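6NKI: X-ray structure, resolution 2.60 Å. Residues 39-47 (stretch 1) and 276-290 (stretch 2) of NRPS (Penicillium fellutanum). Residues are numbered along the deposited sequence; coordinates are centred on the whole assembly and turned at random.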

# COMPACT_ATOMS: atom_id res chain seq x y z
N HIS A 39 15.05 -8.96 4.81
CA HIS A 39 13.83 -9.63 5.27
C HIS A 39 13.03 -10.24 4.12
O HIS A 39 12.68 -11.43 4.15
CB HIS A 39 12.97 -8.62 6.01
CG HIS A 39 11.73 -9.19 6.59
ND1 HIS A 39 10.61 -8.43 6.82
CD2 HIS A 39 11.45 -10.44 7.03
CE1 HIS A 39 9.67 -9.20 7.35
NE2 HIS A 39 10.16 -10.42 7.49
N GLN A 40 12.75 -9.45 3.08
CA GLN A 40 11.83 -9.95 2.07
C GLN A 40 12.49 -10.95 1.13
O GLN A 40 11.80 -11.81 0.58
CB GLN A 40 11.19 -8.80 1.31
CG GLN A 40 10.28 -7.93 2.15
CD GLN A 40 9.69 -6.79 1.37
OE1 GLN A 40 9.89 -6.69 0.16
NE2 GLN A 40 9.02 -5.88 2.06
N LEU A 41 13.80 -10.85 0.90
CA LEU A 41 14.48 -11.91 0.15
C LEU A 41 14.37 -13.25 0.88
O LEU A 41 13.85 -14.22 0.34
CB LEU A 41 15.95 -11.56 -0.08
CG LEU A 41 16.15 -10.40 -1.04
CD1 LEU A 41 17.58 -9.97 -1.01
CD2 LEU A 41 15.73 -10.80 -2.44
N LEU A 42 14.79 -13.27 2.15
CA LEU A 42 14.75 -14.48 2.96
C LEU A 42 13.35 -15.13 2.99
O LEU A 42 13.25 -16.34 3.22
CB LEU A 42 15.23 -14.15 4.37
CG LEU A 42 16.74 -14.13 4.65
CD1 LEU A 42 17.45 -13.06 3.88
CD2 LEU A 42 17.00 -13.88 6.11
N VAL A 43 12.27 -14.38 2.77
CA VAL A 43 10.98 -15.07 2.81
C VAL A 43 10.60 -15.63 1.44
O VAL A 43 9.90 -16.65 1.37
CB VAL A 43 9.85 -14.18 3.40
CG1 VAL A 43 10.22 -13.71 4.81
CG2 VAL A 43 9.48 -12.99 2.47
N ASP A 44 11.05 -15.01 0.35
CA ASP A 44 10.80 -15.58 -0.97
C ASP A 44 11.39 -16.99 -1.05
O ASP A 44 12.43 -17.29 -0.46
CB ASP A 44 11.41 -14.71 -2.08
CG ASP A 44 11.08 -15.24 -3.48
OD1 ASP A 44 9.98 -14.96 -3.99
OD2 ASP A 44 11.92 -15.97 -4.07
N ASN A 45 10.71 -17.86 -1.80
CA ASN A 45 11.12 -19.26 -1.86
C ASN A 45 12.25 -19.51 -2.86
O ASN A 45 13.02 -20.45 -2.67
CB ASN A 45 9.92 -20.15 -2.21
CG ASN A 45 9.04 -20.45 -1.01
OD1 ASN A 45 9.54 -20.78 0.07
ND2 ASN A 45 7.73 -20.34 -1.19
N ASP A 46 12.36 -18.70 -3.92
CA ASP A 46 13.39 -18.98 -4.92
C ASP A 46 14.79 -18.73 -4.39
O ASP A 46 15.73 -19.45 -4.76
CB ASP A 46 13.17 -18.16 -6.19
CG ASP A 46 12.09 -18.72 -7.08
OD1 ASP A 46 11.83 -19.95 -7.01
OD2 ASP A 46 11.51 -17.95 -7.87
N VAL A 47 14.97 -17.74 -3.51
CA VAL A 47 16.30 -17.37 -3.07
C VAL A 47 16.87 -18.45 -2.16
O VAL A 47 16.22 -18.89 -1.19
CB VAL A 47 16.27 -15.98 -2.40
CG1 VAL A 47 15.35 -15.99 -1.25
CG2 VAL A 47 17.66 -15.60 -1.94
N VAL A 276 8.62 1.65 3.77
CA VAL A 276 9.83 0.89 3.36
C VAL A 276 9.46 -0.43 2.70
O VAL A 276 10.01 -0.70 1.64
CB VAL A 276 10.78 0.69 4.55
CG1 VAL A 276 11.49 1.98 4.89
CG2 VAL A 276 10.05 0.15 5.76
N ASP A 277 8.49 -1.15 3.23
CA ASP A 277 8.14 -2.48 2.66
C ASP A 277 7.67 -2.34 1.21
O ASP A 277 7.98 -3.22 0.43
CB ASP A 277 7.22 -3.29 3.57
CG ASP A 277 5.87 -2.66 3.87
OD1 ASP A 277 5.65 -1.53 3.43
OD2 ASP A 277 5.07 -3.30 4.53
N TRP A 278 6.92 -1.30 0.89
CA TRP A 278 6.44 -1.15 -0.51
C TRP A 278 7.62 -0.97 -1.46
O TRP A 278 7.58 -1.59 -2.52
CB TRP A 278 5.43 -0.00 -0.64
CG TRP A 278 4.26 -0.10 0.29
CD1 TRP A 278 3.61 -1.23 0.68
CD2 TRP A 278 3.59 0.99 0.95
NE1 TRP A 278 2.60 -0.93 1.54
CE2 TRP A 278 2.56 0.43 1.73
CE3 TRP A 278 3.76 2.38 0.97
CZ2 TRP A 278 1.71 1.21 2.51
CZ3 TRP A 278 2.91 3.15 1.74
CH2 TRP A 278 1.90 2.57 2.50
N VAL A 279 8.65 -0.20 -1.09
CA VAL A 279 9.73 0.04 -2.03
C VAL A 279 10.68 -1.16 -2.01
O VAL A 279 11.18 -1.58 -3.06
CB VAL A 279 10.42 1.36 -1.67
CG1 VAL A 279 9.50 2.53 -1.96
CG2 VAL A 279 10.73 1.38 -0.21
N ALA A 280 10.89 -1.74 -0.84
CA ALA A 280 11.53 -3.03 -0.71
C ALA A 280 10.90 -4.05 -1.65
O ALA A 280 11.59 -4.65 -2.49
CB ALA A 280 11.45 -3.50 0.74
N SER A 281 9.59 -4.29 -1.49
CA SER A 281 8.85 -5.23 -2.33
C SER A 281 9.07 -4.91 -3.80
O SER A 281 9.29 -5.80 -4.63
CB SER A 281 7.35 -5.19 -1.99
OG SER A 281 6.55 -6.10 -2.77
N LEU A 282 9.00 -3.62 -4.14
CA LEU A 282 9.17 -3.21 -5.53
C LEU A 282 10.60 -3.42 -6.02
O LEU A 282 10.80 -3.52 -7.23
CB LEU A 282 8.76 -1.74 -5.69
CG LEU A 282 8.92 -1.12 -7.09
CD1 LEU A 282 8.18 -1.98 -8.10
CD2 LEU A 282 8.41 0.30 -7.17
N ILE A 283 11.59 -3.49 -5.14
CA ILE A 283 12.96 -3.72 -5.59
C ILE A 283 13.16 -5.19 -5.91
O ILE A 283 13.77 -5.53 -6.93
CB ILE A 283 13.98 -3.21 -4.55
CG1 ILE A 283 14.04 -1.67 -4.54
CG2 ILE A 283 15.35 -3.80 -4.84
CD1 ILE A 283 14.58 -1.07 -3.25
N ILE A 284 12.68 -6.05 -5.02
CA ILE A 284 12.82 -7.52 -5.19
C ILE A 284 12.08 -7.97 -6.45
O ILE A 284 12.65 -8.73 -7.20
CB ILE A 284 12.31 -8.24 -3.94
CG1 ILE A 284 13.19 -7.91 -2.73
CG2 ILE A 284 12.22 -9.73 -4.19
CD1 ILE A 284 12.80 -8.65 -1.48
N HIS A 285 10.88 -7.47 -6.69
CA HIS A 285 10.17 -7.93 -7.91
C HIS A 285 10.96 -7.51 -9.15
O HIS A 285 11.09 -8.32 -10.07
CB HIS A 285 8.76 -7.36 -7.97
CG HIS A 285 8.12 -7.50 -9.31
ND1 HIS A 285 7.42 -8.62 -9.68
CD2 HIS A 285 8.09 -6.67 -10.37
CE1 HIS A 285 6.97 -8.47 -10.90
NE2 HIS A 285 7.37 -7.29 -11.35
N GLU A 286 11.47 -6.29 -9.16
CA GLU A 286 12.22 -5.77 -10.32
C GLU A 286 13.49 -6.59 -10.55
O GLU A 286 13.81 -6.85 -11.71
CB GLU A 286 12.55 -4.29 -10.13
CG GLU A 286 11.41 -3.39 -10.52
CD GLU A 286 10.72 -3.84 -11.79
OE1 GLU A 286 11.36 -4.54 -12.57
OE2 GLU A 286 9.54 -3.51 -11.98
N THR A 287 14.17 -7.00 -9.49
CA THR A 287 15.41 -7.78 -9.70
C THR A 287 15.14 -9.29 -9.76
O THR A 287 16.09 -10.02 -9.99
CB THR A 287 16.47 -7.48 -8.64
OG1 THR A 287 17.69 -8.10 -9.04
CG2 THR A 287 16.07 -7.91 -7.25
N LEU A 288 13.91 -9.75 -9.53
CA LEU A 288 13.72 -11.22 -9.55
C LEU A 288 12.63 -11.71 -10.51
O LEU A 288 12.76 -12.82 -10.99
CB LEU A 288 13.39 -11.71 -8.14
CG LEU A 288 14.57 -11.90 -7.21
CD1 LEU A 288 14.18 -12.81 -6.05
CD2 LEU A 288 15.76 -12.48 -7.95
N HIS A 289 11.55 -10.96 -10.69
CA HIS A 289 10.46 -11.54 -11.52
C HIS A 289 9.97 -10.60 -12.63
O HIS A 289 8.84 -10.80 -13.07
CB HIS A 289 9.29 -11.98 -10.63
CG HIS A 289 9.63 -13.04 -9.65
ND1 HIS A 289 9.89 -12.76 -8.33
CD2 HIS A 289 9.75 -14.37 -9.78
CE1 HIS A 289 10.14 -13.88 -7.69
NE2 HIS A 289 10.06 -14.88 -8.55
N ALA A 290 10.74 -9.60 -13.03
CA ALA A 290 10.19 -8.74 -14.09
C ALA A 290 11.05 -8.84 -15.34
O ALA A 290 12.26 -8.56 -15.26
CB ALA A 290 10.11 -7.32 -13.61

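The firmest polar link between these stretches is made by one extended glutamine. Gln40 NE2 donates to the backbone oxygen Asp277 O at 3.3 Å, with an almost straight N-H...O angle of 174°. Asp277 O already accepts the helical bond from Ser281 N, at 2.7 Å, so the amide joins an existing pair without displacing it. The other end of the amide, Gln40 OE1, lies 2.9 Å from Ser281 N, but the angle is poor and the approach is not a hydrogen bond.

With chi1 m and chi2 t, Gln40 runs straight out from its helix and enters as a knob among Asp277, Ala280, Ser281 and Ile284. The small side chains of Ala280 and Ser281 leave the amide close to the helix backbone, with Gln40 OE1 3.6 Å from Ala280 CB. A long side chain with a polar tip suits this place: Gln40 CB packs against Ile284 while the amide lies over the main chain of Asp277 to Ser281.

The second polar link is weaker. His289 NE2 donates to Asp46 OD2 at 3.5 Å, a weak bond at the ring edge, suited to the exposed Asp46 and partly exposed His289. Asp44, just past the end of its helix, accepts from the turn: Asp46 N donates to Asp44 OD2 at 2.8 Å, tying the two acidic residues together.

Between these polar sites lies the apolar packing, where Leu41 and Ile284 are buried, as suits aliphatic side chains. Ile284 points toward stretch 1, and Ile284 CD1 sits 3.2 Å from Gln40 CB and 3.8 Å from Leu41 CD2. The CA-to-CB bond of Leu41 points sideways to stretch 2, yet the end of the side chain comes nearer, and Leu41 CD2 also meets Leu288 CD1 at 4.4 Å. Ala280, Ile284 and Leu288, spaced four residues apart, all point toward the partner. The helix axes cross at -50°, and the whole contact buries 411 Å², both sides summed.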